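Local atomic coordinates of thiosulfate sulfurtransferase TUM1 (Saccharomyces cerevisiae, PDB entry 3UTN), a protein that accepts persulfide sulfur from NFS1 and passes it to UBA4 in the pathway for 2-thiolation of the wobble uridine of tRNAs. Residues Lys203-Ala209 against Lys276-Cys282; Val195-Ala201 against Ile231-Gln235; Ile257-Leu261 against Ala294-Val300; Glu184-Glu190 against Val303-Asp307; Met24-Asp28 against Ala131-Val136. All blocks are in the same frame, centred on the assembly; numbering follows the deposited sequence.

In the fold
From the N terminus, contact 5 comes first, bringing the segment before strand 28-30 onto helix 127-136 and closing a loop in the first rhodanese domain before any other contact opens. The remaining four belong to the second domain. Contact 4 pairs the first and last strands of its sheet in chain order and embraces contacts 1, 2 and 3. Within that span, contact 2 (195-201 with 231-235) crosses contact 1 (203-209 with 276-282), which in turn crosses contact 3 (257-261 with 294-300), whereas contacts 2 and 3 follow in series. Contacts 1, 2 and 4 share one sheet, contact 3 joins two helices, and W132 meeting E184 ties contact 5 to contact 4.

Contact 1 (Lys203-Ala209 against Lys276-Cys282); sequences KFNAFDA and KPTICSC
F204 keeps CG beside its backbone N (chi1 -63°), and I279, extended beyond CG1 (chi2 168°), carries its terminal methyl over one face of that ring. This is a CH-pi contact, with CD1 of I279 3.6 Å from the centroid of the F204 ring. P277 meets the same ring obliquely, its CB 3.5 Å from CE2 of F204. On the sheet face that bears N205 and T278, ND2 of N205 gives OG1 of T278 a hydrogen bond of 2.9 Å lying in the amide plane. OD1 of N205 accepts from the backbone N of D273, so both ends of the amide are engaged, which probably fixes its orientation. The methyl CG2 of T278 abuts the edge of the F207 ring, 3.5 Å from CD2 of F207.

Five backbone hydrogen bonds run between the parallel strands, from N205 N to P277 O at 2.8 Å down to A209 N to S281 O at 2.6 Å. Beyond them a water gives protons to OD2 of D208 and O of C282 and accepts from OG of S281; D208 also forms a salt bridge with R210. The pairing thus runs to C282, the cysteine that forms the persulfide intermediate in catalysis. Strand 278-281, the middle strand of the sheet, leads directly into this catalytic cysteine, as in active rhodanese domains.

Contact 2 (Val195-Ala201 against Ile231-Gln235); sequences VKSGELA and IPGTQ
V195, L200 and A201 press against I231, P232, G233 and T234 in an apolar contact without hydrogen bonds across it, where the chain passing from helix 188-196 into helix 200-203 meets the turn that enters strand 234-236. CG1 of V195 (chi1 174°) rides over the ring of P232, 3.7 Å from its CD, and the two side chains cross at about a right angle. The other methyl of V195 faces the P232 carbonyl, CG2 lying 3.4 Å from P232 O. With V195 cut back to an alanine, the P232 ring is likely to lose its cover from CG1, opening a gap between the helix and the turn. L200 reaches in with CD2, which stands 3.2 Å from P232 O. The same methyl touches T234, CD2 of L200 being 3.6 Å from CG2 of T234.

The turn is of type II, closed by the bond from T234 N to I231 O at 2.9 Å, and leads into an outermost strand of the parallel rhodanese sheet. G233 takes a positive phi, and a CB there would collide with CB of L200, so two constraints call for glycine. On the other segment, helix 188-196 finishes in a Schellman motif at G198. I231 also packs on W310 and W313 of helix 309-317. At the far end CB of A201 sits 3.5 Å from G233 O, while the carbonyl of A201 accepts a bond from NZ of K276.

Contact 3 (Ile257-Leu261 against Ala294-Val300); sequences IHATL and ALELAGV
The Schellman-capped C-terminal end of helix 286-297 receives I257, H258 and L261 from helix 255-267, with A298 in the middle of the contact. The methyl of A298 fits between two of these residues: its CB is 3.7 Å from CG1 of I257 and, tighter, 3.5 Å from CD2 of L261. I257, with CG1 set anti to its backbone N (chi1 -171°), sends CD1 to CD2 of L297 at 3.8 Å. L261 divides its contacts. Its CD1 presses closely on CD2 of L295, only 3.4 Å away, and its CD2 touches CG2 of V300 as well as A298.

A single hydrogen bond crosses the contact: NE2 of H258 donates to O of A298 at 2.7 Å. The carbonyl oxygen lies in the imidazole plane, but the donor stands 40° out of the carbonyl plane and the N-H points somewhat off line. G299, at positive phi, carries the backbone on to V300.

L295 also packs on T278 and C280 of strand 278-281. Helix 286-297 connects that strand to strand 303-306, a beta-alpha-beta unit of the alpha/beta rhodanese fold, with helix 255-267 laid against the C-terminal end of helix 286-297.

Contact 4 (Glu184-Glu190 against Val303-Asp307); sequences EIVDYEE and VRLYD
I185 pairs in parallel with L305, setting the short, weakly bonded outermost strand 185-186 of the second rhodanese sheet beside strand 303-306. Two backbone hydrogen bonds hold the pair: L305 N to E184 O, 2.6 Å, and V186 N to L305 O, 2.7 Å.

The charged interaction joins R304 to E190, in the first turn of helix 188-196. The arginine, bent at chi3 (-57°), meets the extended glutamate from the opposite direction in a two-pronged salt bridge. NH1 of R304 reaches OE1 of E190 at 2.5 Å along a nearly straight N-H line, and NH2 pairs with OE2 of E190, at a modelled length so short that it is doubtful. The carboxylate and guanidinium planes are 33° apart. Packing holds the guanidinium too, for CG2 of V186 sits over the centre of one face, 3.4 Å from CZ of R304. E184 turns its carboxylate elsewhere, to K292 and to W132 of the first domain.

Apolar contact adds I185, whose CG2 is 3.7 Å from CB of D307. D307 itself is held by a salt bridge to R129 and by the backbone N of F95, both from the first domain.

The aromatic side chains Y188 and Y306 lie side by side, pointing the same way, and their hydroxyls bond to S317 and E312 respectively. The edge of the Y306 ring meets the V186 carbonyl, CD1 being 3.3 Å from V186 O. OH of Y306 in turn approaches the edge of the Y188 ring, 3.2 Å from CD1 of Y188.

Contact 5 (Met24-Asp28 against Ala131-Val136); sequences MPLFD and AWTLGV
L26 and F27 are two neighbouring bumps that settle on one side of helix 127-136, one on the surface at G135 and V136, the other on A131 and W132. F27 lays its ring flat on the helix: CB of A131 stands over the centre of one face, 3.6 Å from the centroid of the F27 ring, in a CH-pi contact. Its CG lies between the backbone N and the carbonyl carbon (chi1 63°), an arrangement that lets the ring extend across the helix backbone. One side of the ring then reaches W132, CE2 of F27 lying 3.5 Å from CB of W132.

The hollow at G135 exists because the residue has no side chain. O of L26 drops into it, 3.2 Å from CA of G135, where a CB would collide with that oxygen. CB of L26 covers the same spot, and beyond it CD1 presses tightly on V136, 3.5 Å from CG2 of that valine. No hydrogen bond crosses the contact, so the two segments meet through van der Waals and CH-pi contact. Shortening F27 to an alanine is likely to strip the cover from the A131 methyl and leave a gap beside W132.

F27 also packs on T293 of helix 286-297 in the second domain, and L26 on E184 of helix 181-184. The indole of W132 rests on V289 and K292 of helix 286-297. The contact therefore seats the N-terminal segment on a helix of the first rhodanese domain, at the interface of this tandem-rhodanese protein.

Contact 1 (Lys203-Ala209 against Lys276-Cys282)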
# COMPACT_ATOMS: atom_id res chain seq x y z
N LYS A 203 1.42 23.18 0.09
CA LYS A 203 2.66 22.55 -0.30
C LYS A 203 2.45 21.17 -0.91
O LYS A 203 3.31 20.67 -1.62
CB LYS A 203 3.63 22.45 0.88
CG LYS A 203 4.01 23.78 1.52
CD LYS A 203 5.52 23.92 1.68
CE LYS A 203 6.09 23.01 2.75
NZ LYS A 203 5.93 23.57 4.12
N PHE A 204 1.30 20.56 -0.63
CA PHE A 204 1.07 19.18 -1.05
C PHE A 204 -0.31 18.94 -1.59
O PHE A 204 -1.28 19.57 -1.19
CB PHE A 204 1.30 18.21 0.11
CG PHE A 204 2.70 18.20 0.62
CD1 PHE A 204 3.08 19.05 1.65
CD2 PHE A 204 3.65 17.35 0.07
CE1 PHE A 204 4.38 19.06 2.12
CE2 PHE A 204 4.95 17.35 0.54
CZ PHE A 204 5.32 18.21 1.56
N ASN A 205 -0.38 17.99 -2.51
CA ASN A 205 -1.61 17.28 -2.75
C ASN A 205 -1.66 16.28 -1.63
O ASN A 205 -0.79 15.43 -1.50
CB ASN A 205 -1.53 16.57 -4.08
CG ASN A 205 -1.11 17.49 -5.20
OD1 ASN A 205 -1.79 18.48 -5.47
ND2 ASN A 205 0.02 17.20 -5.82
N ALA A 206 -2.65 16.42 -0.77
CA ALA A 206 -2.73 15.52 0.35
C ALA A 206 -4.01 14.75 0.18
O ALA A 206 -5.10 15.30 0.26
CB ALA A 206 -2.68 16.28 1.66
N PHE A 207 -3.86 13.47 -0.10
CA PHE A 207 -5.01 12.65 -0.36
C PHE A 207 -5.21 11.64 0.71
O PHE A 207 -4.26 11.05 1.23
CB PHE A 207 -4.89 11.95 -1.70
CG PHE A 207 -4.82 12.90 -2.84
CD1 PHE A 207 -5.94 13.61 -3.24
CD2 PHE A 207 -3.62 13.09 -3.51
CE1 PHE A 207 -5.86 14.51 -4.29
CE2 PHE A 207 -3.54 13.97 -4.56
CZ PHE A 207 -4.66 14.68 -4.95
N ASP A 208 -6.47 11.45 1.03
CA ASP A 208 -6.83 10.49 2.01
C ASP A 208 -7.56 9.39 1.28
O ASP A 208 -8.54 9.63 0.59
CB ASP A 208 -7.71 11.15 3.05
CG ASP A 208 -7.82 10.34 4.29
OD1 ASP A 208 -8.18 9.15 4.16
OD2 ASP A 208 -7.54 10.87 5.38
N ALA A 209 -7.04 8.17 1.42
CA ALA A 209 -7.55 7.02 0.68
C ALA A 209 -8.80 6.44 1.31
O ALA A 209 -9.39 5.52 0.75
CB ALA A 209 -6.48 5.96 0.56
N LYS A 276 2.95 20.30 -6.92
CA LYS A 276 3.05 19.97 -5.50
C LYS A 276 3.42 18.51 -5.31
O LYS A 276 2.93 17.65 -6.04
CB LYS A 276 1.72 20.24 -4.80
CG LYS A 276 1.33 21.70 -4.75
CD LYS A 276 -0.04 21.85 -4.12
CE LYS A 276 -0.55 23.27 -4.29
NZ LYS A 276 -1.87 23.41 -3.63
N PRO A 277 4.28 18.23 -4.32
CA PRO A 277 4.46 16.84 -3.94
C PRO A 277 3.15 16.35 -3.35
O PRO A 277 2.23 17.13 -3.12
CB PRO A 277 5.55 16.89 -2.87
CG PRO A 277 6.13 18.26 -2.92
CD PRO A 277 5.07 19.15 -3.47
N THR A 278 3.06 15.05 -3.13
CA THR A 278 1.80 14.49 -2.71
C THR A 278 1.98 13.70 -1.45
O THR A 278 2.99 13.05 -1.23
CB THR A 278 1.16 13.66 -3.83
OG1 THR A 278 0.84 14.54 -4.91
CG2 THR A 278 -0.11 12.98 -3.36
N ILE A 279 0.99 13.82 -0.58
CA ILE A 279 0.95 13.00 0.59
C ILE A 279 -0.31 12.18 0.49
O ILE A 279 -1.38 12.70 0.21
CB ILE A 279 0.96 13.82 1.88
CG1 ILE A 279 2.30 14.55 1.99
CG2 ILE A 279 0.71 12.92 3.08
CD1 ILE A 279 2.35 15.62 3.05
N CYS A 280 -0.14 10.89 0.67
CA CYS A 280 -1.26 10.01 0.78
C CYS A 280 -1.36 9.54 2.19
O CYS A 280 -0.36 9.28 2.86
CB CYS A 280 -1.13 8.84 -0.18
SG CYS A 280 -1.25 9.45 -1.86
N SER A 281 -2.59 9.46 2.66
CA SER A 281 -2.88 8.95 3.96
C SER A 281 -4.15 8.16 3.78
O SER A 281 -4.77 8.18 2.71
CB SER A 281 -3.09 10.10 4.93
OG SER A 281 -4.16 10.91 4.50
N CYS A 282 -4.54 7.46 4.82
CA CYS A 282 -5.86 6.88 4.88
C CYS A 282 -6.14 6.76 6.34
O CYS A 282 -5.78 7.66 7.10
CB CYS A 282 -5.90 5.52 4.20
SG CYS A 282 -4.55 4.46 4.71
O HOH W 1 -5.55 10.43 6.89

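Contact 2 (Val195-Ala201 against Ile231-Gln235)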
# COMPACT_ATOMS: atom_id res chain seq x y z
N VAL A 195 -0.14 20.95 8.57
CA VAL A 195 -1.52 21.29 8.85
C VAL A 195 -1.59 22.46 9.81
O VAL A 195 -2.37 23.39 9.59
CB VAL A 195 -2.28 20.08 9.41
CG1 VAL A 195 -3.68 20.48 9.83
CG2 VAL A 195 -2.33 18.99 8.36
N LYS A 196 -0.79 22.41 10.86
CA LYS A 196 -0.71 23.50 11.82
C LYS A 196 -0.35 24.80 11.11
O LYS A 196 -0.93 25.83 11.39
CB LYS A 196 0.30 23.20 12.92
CG LYS A 196 0.37 24.26 14.01
CD LYS A 196 1.36 23.88 15.09
CE LYS A 196 1.40 24.94 16.18
NZ LYS A 196 0.04 25.31 16.66
N SER A 197 0.60 24.72 10.19
CA SER A 197 1.02 25.90 9.43
C SER A 197 0.04 26.25 8.31
O SER A 197 0.19 27.28 7.66
CB SER A 197 2.42 25.70 8.86
OG SER A 197 2.43 24.63 7.94
N GLY A 198 -0.95 25.39 8.09
CA GLY A 198 -1.96 25.60 7.06
C GLY A 198 -1.34 25.52 5.68
O GLY A 198 -1.84 26.12 4.72
N GLU A 199 -0.24 24.79 5.60
CA GLU A 199 0.55 24.68 4.39
C GLU A 199 0.39 23.32 3.73
O GLU A 199 0.96 23.07 2.67
CB GLU A 199 2.03 24.89 4.70
CG GLU A 199 2.41 26.32 5.04
CD GLU A 199 3.80 26.40 5.65
OE1 GLU A 199 4.55 25.41 5.54
OE2 GLU A 199 4.13 27.45 6.24
N LEU A 200 -0.37 22.43 4.37
CA LEU A 200 -0.54 21.09 3.84
C LEU A 200 -1.06 21.13 2.41
O LEU A 200 -0.38 20.64 1.50
CB LEU A 200 -1.43 20.22 4.72
CG LEU A 200 -1.63 18.80 4.17
CD1 LEU A 200 -0.31 18.05 4.04
CD2 LEU A 200 -2.60 18.01 5.02
N ALA A 201 -2.23 21.72 2.21
CA ALA A 201 -2.81 21.83 0.88
C ALA A 201 -1.97 22.72 -0.03
O ALA A 201 -1.89 22.48 -1.23
CB ALA A 201 -4.24 22.34 0.95
N ILE A 231 -7.78 15.21 7.77
CA ILE A 231 -6.73 16.11 8.11
C ILE A 231 -6.98 17.35 7.28
O ILE A 231 -7.14 17.25 6.06
CB ILE A 231 -5.36 15.51 7.80
CG1 ILE A 231 -5.20 14.17 8.51
CG2 ILE A 231 -4.26 16.47 8.20
CD1 ILE A 231 -4.04 13.36 8.01
N PRO A 232 -7.06 18.51 7.93
CA PRO A 232 -7.25 19.74 7.18
C PRO A 232 -6.16 19.84 6.11
O PRO A 232 -4.99 19.60 6.39
CB PRO A 232 -7.07 20.82 8.24
CG PRO A 232 -7.54 20.15 9.49
CD PRO A 232 -6.98 18.76 9.37
N GLY A 233 -6.58 20.14 4.89
CA GLY A 233 -5.66 20.28 3.79
C GLY A 233 -5.59 19.03 2.94
O GLY A 233 -5.04 19.06 1.85
N THR A 234 -6.14 17.93 3.45
CA THR A 234 -6.20 16.72 2.67
C THR A 234 -7.45 16.73 1.82
O THR A 234 -8.35 17.55 2.00
CB THR A 234 -6.19 15.44 3.52
OG1 THR A 234 -7.31 15.46 4.42
CG2 THR A 234 -4.89 15.32 4.31
N GLN A 235 -7.49 15.80 0.89
CA GLN A 235 -8.61 15.68 -0.01
C GLN A 235 -8.98 14.22 -0.06
O GLN A 235 -8.11 13.37 0.12
CB GLN A 235 -8.20 16.14 -1.40
CG GLN A 235 -7.71 17.57 -1.45
CD GLN A 235 -7.17 17.88 -2.82
OE1 GLN A 235 -7.94 18.07 -3.74
NE2 GLN A 235 -5.86 17.89 -2.96

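Contact 3 (Ile257-Leu261 against Ala294-Val300)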
# COMPACT_ATOMS: atom_id res chain seq x y z
N ILE A 257 -4.74 5.09 -16.15
CA ILE A 257 -4.61 5.60 -14.79
C ILE A 257 -4.93 7.09 -14.75
O ILE A 257 -5.53 7.57 -13.80
CB ILE A 257 -3.22 5.30 -14.17
CG1 ILE A 257 -3.20 5.67 -12.68
CG2 ILE A 257 -2.11 6.03 -14.90
CD1 ILE A 257 -4.15 4.86 -11.83
N HIS A 258 -4.55 7.82 -15.79
CA HIS A 258 -4.88 9.24 -15.84
C HIS A 258 -6.35 9.45 -15.90
O HIS A 258 -6.87 10.27 -15.15
CB HIS A 258 -4.17 9.96 -16.98
CG HIS A 258 -2.68 9.90 -16.86
ND1 HIS A 258 -1.88 9.67 -17.91
CD2 HIS A 258 -1.85 10.01 -15.75
CE1 HIS A 258 -0.60 9.64 -17.50
NE2 HIS A 258 -0.59 9.85 -16.18
N ALA A 259 -7.03 8.68 -16.75
CA ALA A 259 -8.49 8.75 -16.85
C ALA A 259 -9.09 8.41 -15.50
O ALA A 259 -9.96 9.11 -14.99
CB ALA A 259 -9.01 7.81 -17.92
N THR A 260 -8.60 7.33 -14.90
CA THR A 260 -9.06 6.94 -13.58
C THR A 260 -8.76 8.02 -12.55
O THR A 260 -9.65 8.42 -11.80
CB THR A 260 -8.45 5.60 -13.18
OG1 THR A 260 -8.93 4.59 -14.08
CG2 THR A 260 -8.86 5.24 -11.76
N LEU A 261 -7.52 8.48 -12.53
CA LEU A 261 -7.12 9.52 -11.58
C LEU A 261 -7.94 10.79 -11.76
O LEU A 261 -8.54 11.27 -10.81
CB LEU A 261 -5.62 9.82 -11.67
CG LEU A 261 -5.12 10.91 -10.71
CD1 LEU A 261 -5.52 10.61 -9.27
CD2 LEU A 261 -3.62 11.08 -10.83
N ALA A 294 -1.22 4.38 -7.10
CA ALA A 294 -2.00 4.84 -8.25
C ALA A 294 -1.47 6.19 -8.74
O ALA A 294 -1.33 6.39 -9.94
CB ALA A 294 -3.46 4.95 -7.89
N LEU A 295 -1.18 7.08 -7.79
CA LEU A 295 -0.65 8.39 -8.13
C LEU A 295 0.71 8.28 -8.80
O LEU A 295 0.94 8.88 -9.84
CB LEU A 295 -0.55 9.26 -6.88
CG LEU A 295 -1.90 9.50 -6.19
CD1 LEU A 295 -1.71 10.37 -4.97
CD2 LEU A 295 -2.90 10.12 -7.15
N GLU A 296 1.59 7.49 -8.21
CA GLU A 296 2.90 7.27 -8.80
C GLU A 296 2.76 6.59 -10.15
O GLU A 296 3.50 6.90 -11.08
CB GLU A 296 3.75 6.44 -7.87
CG GLU A 296 4.14 7.23 -6.64
CD GLU A 296 4.48 6.35 -5.47
OE1 GLU A 296 4.25 5.12 -5.53
OE2 GLU A 296 4.98 6.90 -4.48
N LEU A 297 1.81 5.67 -10.24
CA LEU A 297 1.47 5.04 -11.49
C LEU A 297 1.07 6.10 -12.51
O LEU A 297 1.49 6.04 -13.66
CB LEU A 297 0.33 4.05 -11.29
CG LEU A 297 -0.10 3.26 -12.51
CD1 LEU A 297 1.06 2.42 -13.01
CD2 LEU A 297 -1.27 2.39 -12.09
N ALA A 298 0.28 7.06 -12.06
CA ALA A 298 -0.17 8.18 -12.88
C ALA A 298 0.95 9.17 -13.15
O ALA A 298 0.76 10.17 -13.83
CB ALA A 298 -1.35 8.88 -12.22
N GLY A 299 2.13 8.88 -12.60
CA GLY A 299 3.29 9.73 -12.79
C GLY A 299 3.29 10.92 -11.86
O GLY A 299 4.05 11.86 -12.05
N VAL A 300 2.42 10.89 -10.86
CA VAL A 300 2.44 11.91 -9.82
C VAL A 300 3.75 11.72 -9.05
O VAL A 300 4.00 10.65 -8.51
CB VAL A 300 1.23 11.84 -8.88
CG1 VAL A 300 1.30 12.92 -7.82
CG2 VAL A 300 -0.07 11.95 -9.67

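Contact 4 (Glu184-Glu190 against Val303-Asp307)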
# COMPACT_ATOMS: atom_id res chain seq x y z
N GLU A 184 9.53 8.66 1.50
CA GLU A 184 8.30 7.93 1.21
C GLU A 184 7.24 8.08 2.26
O GLU A 184 6.06 7.89 1.98
CB GLU A 184 8.63 6.45 1.04
CG GLU A 184 9.37 6.17 -0.24
CD GLU A 184 8.46 6.30 -1.44
OE1 GLU A 184 8.91 6.81 -2.47
OE2 GLU A 184 7.29 5.89 -1.33
N ILE A 185 7.67 8.38 3.47
CA ILE A 185 6.78 8.40 4.61
C ILE A 185 6.80 9.78 5.21
O ILE A 185 7.85 10.29 5.59
CB ILE A 185 7.19 7.36 5.66
CG1 ILE A 185 7.13 5.96 5.06
CG2 ILE A 185 6.33 7.48 6.92
CD1 ILE A 185 7.68 4.86 5.93
N VAL A 186 5.62 10.38 5.28
CA VAL A 186 5.46 11.61 6.02
C VAL A 186 5.20 11.20 7.44
O VAL A 186 4.33 10.37 7.71
CB VAL A 186 4.28 12.45 5.52
CG1 VAL A 186 4.42 13.87 6.04
CG2 VAL A 186 4.22 12.45 4.01
N ASP A 187 5.98 11.75 8.35
CA ASP A 187 5.78 11.50 9.76
C ASP A 187 4.74 12.48 10.26
O ASP A 187 4.45 13.49 9.61
CB ASP A 187 7.09 11.65 10.53
CG ASP A 187 8.07 10.54 10.23
OD1 ASP A 187 7.66 9.50 9.68
OD2 ASP A 187 9.26 10.71 10.55
N TYR A 188 4.16 12.16 11.41
CA TYR A 188 3.15 13.00 12.01
C TYR A 188 3.65 14.43 12.19
O TYR A 188 2.92 15.38 11.91
CB TYR A 188 2.74 12.45 13.36
CG TYR A 188 1.79 13.38 14.06
CD1 TYR A 188 0.46 13.46 13.66
CD2 TYR A 188 2.23 14.21 15.09
CE1 TYR A 188 -0.41 14.32 14.29
CE2 TYR A 188 1.36 15.07 15.73
CZ TYR A 188 0.04 15.12 15.32
OH TYR A 188 -0.83 15.97 15.94
N GLU A 189 4.88 14.56 12.69
CA GLU A 189 5.49 15.86 12.95
C GLU A 189 5.32 16.75 11.73
O GLU A 189 4.78 17.85 11.82
CB GLU A 189 6.97 15.69 13.31
CG GLU A 189 7.69 17.00 13.64
CD GLU A 189 9.08 16.80 14.24
OE1 GLU A 189 9.82 15.91 13.76
OE2 GLU A 189 9.43 17.53 15.19
N GLU A 190 5.75 16.26 10.57
CA GLU A 190 5.63 17.01 9.35
C GLU A 190 4.17 17.24 8.98
O GLU A 190 3.79 18.35 8.64
CB GLU A 190 6.35 16.32 8.21
CG GLU A 190 6.42 17.17 6.96
CD GLU A 190 6.98 16.43 5.78
OE1 GLU A 190 7.51 15.32 5.99
OE2 GLU A 190 6.89 16.94 4.65
N VAL A 303 5.25 11.38 -4.12
CA VAL A 303 4.11 10.99 -3.35
C VAL A 303 4.68 10.30 -2.15
O VAL A 303 5.50 9.40 -2.26
CB VAL A 303 3.20 10.03 -4.12
CG1 VAL A 303 1.92 9.81 -3.35
CG2 VAL A 303 2.90 10.60 -5.49
N ARG A 304 4.28 10.78 -0.98
CA ARG A 304 4.67 10.13 0.23
C ARG A 304 3.44 9.63 0.91
O ARG A 304 2.33 10.09 0.64
CB ARG A 304 5.44 11.08 1.12
CG ARG A 304 6.83 11.38 0.60
CD ARG A 304 7.54 12.31 1.56
NE ARG A 304 6.76 13.52 1.76
CZ ARG A 304 6.83 14.28 2.84
NH1 ARG A 304 7.63 13.94 3.85
NH2 ARG A 304 6.08 15.37 2.92
N LEU A 305 3.63 8.66 1.78
CA LEU A 305 2.55 8.16 2.56
C LEU A 305 2.68 8.73 3.94
O LEU A 305 3.72 8.59 4.59
CB LEU A 305 2.60 6.64 2.64
CG LEU A 305 1.48 6.08 3.50
CD1 LEU A 305 0.21 5.95 2.69
CD2 LEU A 305 1.90 4.75 4.07
N TYR A 306 1.62 9.39 4.39
CA TYR A 306 1.50 9.70 5.78
C TYR A 306 1.11 8.38 6.42
O TYR A 306 -0.05 8.01 6.45
CB TYR A 306 0.45 10.78 6.02
CG TYR A 306 0.14 10.95 7.48
CD1 TYR A 306 1.12 10.74 8.45
CD2 TYR A 306 -1.12 11.34 7.90
CE1 TYR A 306 0.85 10.90 9.79
CE2 TYR A 306 -1.40 11.51 9.24
CZ TYR A 306 -0.41 11.28 10.18
OH TYR A 306 -0.67 11.43 11.51
N ASP A 307 2.11 7.68 6.93
CA ASP A 307 1.91 6.33 7.39
C ASP A 307 0.99 6.33 8.60
O ASP A 307 0.02 5.57 8.64
CB ASP A 307 3.24 5.68 7.71
CG ASP A 307 3.11 4.21 8.01
OD1 ASP A 307 2.13 3.59 7.54
OD2 ASP A 307 3.98 3.68 8.70
O HOH W 2 8.25 9.44 -3.05

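Contact 5 (Met24-Asp28 against Ala131-Val136)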
# COMPACT_ATOMS: atom_id res chain seq x y z
N MET A 24 14.06 6.04 -9.91
CA MET A 24 14.18 4.64 -9.40
C MET A 24 12.93 4.22 -8.61
O MET A 24 12.86 4.45 -7.39
CB MET A 24 15.45 4.47 -8.55
CG MET A 24 15.79 5.66 -7.66
SD MET A 24 16.68 5.19 -6.16
CE MET A 24 15.34 4.58 -5.14
N PRO A 25 11.94 3.61 -9.29
CA PRO A 25 10.68 3.25 -8.65
C PRO A 25 10.89 2.23 -7.54
O PRO A 25 11.64 1.28 -7.71
CB PRO A 25 9.86 2.62 -9.78
CG PRO A 25 10.54 3.03 -11.04
CD PRO A 25 11.99 3.14 -10.69
N LEU A 26 10.24 2.45 -6.39
CA LEU A 26 10.37 1.53 -5.26
C LEU A 26 9.80 0.17 -5.60
O LEU A 26 10.26 -0.86 -5.12
CB LEU A 26 9.70 2.10 -4.03
CG LEU A 26 10.42 3.31 -3.45
CD1 LEU A 26 9.94 3.45 -2.03
CD2 LEU A 26 11.93 3.14 -3.49
N PHE A 27 8.79 0.18 -6.45
CA PHE A 27 8.31 -1.04 -7.05
C PHE A 27 7.58 -0.67 -8.32
O PHE A 27 7.11 0.45 -8.48
CB PHE A 27 7.39 -1.80 -6.10
CG PHE A 27 6.13 -1.07 -5.74
CD1 PHE A 27 4.98 -1.25 -6.48
CD2 PHE A 27 6.11 -0.20 -4.66
CE1 PHE A 27 3.82 -0.59 -6.15
CE2 PHE A 27 4.95 0.47 -4.33
CZ PHE A 27 3.80 0.27 -5.06
N ASP A 28 7.53 -1.63 -9.23
CA ASP A 28 6.79 -1.44 -10.45
C ASP A 28 5.55 -2.29 -10.34
O ASP A 28 5.58 -3.36 -9.75
CB ASP A 28 7.60 -1.90 -11.66
CG ASP A 28 8.75 -0.97 -11.98
OD1 ASP A 28 8.79 0.13 -11.40
OD2 ASP A 28 9.60 -1.34 -12.81
N ALA A 131 4.29 -4.00 -1.31
CA ALA A 131 5.25 -3.71 -2.37
C ALA A 131 6.01 -2.46 -1.98
O ALA A 131 7.23 -2.39 -2.07
CB ALA A 131 4.54 -3.51 -3.70
N TRP A 132 5.26 -1.48 -1.52
CA TRP A 132 5.82 -0.23 -1.12
C TRP A 132 6.75 -0.40 0.05
O TRP A 132 7.84 0.13 0.04
CB TRP A 132 4.70 0.70 -0.80
CG TRP A 132 5.11 1.97 -0.16
CD1 TRP A 132 5.66 3.09 -0.77
CD2 TRP A 132 4.96 2.32 1.23
NE1 TRP A 132 5.87 4.08 0.15
CE2 TRP A 132 5.47 3.68 1.37
CE3 TRP A 132 4.49 1.65 2.35
CZ2 TRP A 132 5.49 4.32 2.58
CZ3 TRP A 132 4.51 2.32 3.57
CH2 TRP A 132 5.01 3.62 3.68
N THR A 133 6.33 -1.17 1.04
CA THR A 133 7.17 -1.47 2.20
C THR A 133 8.49 -2.11 1.77
O THR A 133 9.56 -1.69 2.19
CB THR A 133 6.45 -2.39 3.19
OG1 THR A 133 5.26 -1.74 3.63
CG2 THR A 133 7.34 -2.70 4.39
N LEU A 134 8.39 -3.13 0.93
CA LEU A 134 9.56 -3.77 0.36
C LEU A 134 10.43 -2.76 -0.34
O LEU A 134 11.63 -2.69 -0.09
CB LEU A 134 9.13 -4.85 -0.63
CG LEU A 134 8.38 -6.01 0.02
CD1 LEU A 134 7.80 -6.89 -1.06
CD2 LEU A 134 9.30 -6.79 0.95
N GLY A 135 9.81 -1.95 -1.20
CA GLY A 135 10.51 -0.90 -1.92
C GLY A 135 11.10 0.12 -0.97
O GLY A 135 12.27 0.47 -1.10
N VAL A 136 10.31 0.59 -0.01
CA VAL A 136 10.79 1.59 0.93
C VAL A 136 11.98 1.05 1.69
O VAL A 136 12.95 1.75 1.92
CB VAL A 136 9.70 2.06 1.91
CG1 VAL A 136 10.30 2.93 3.01
CG2 VAL A 136 8.65 2.85 1.16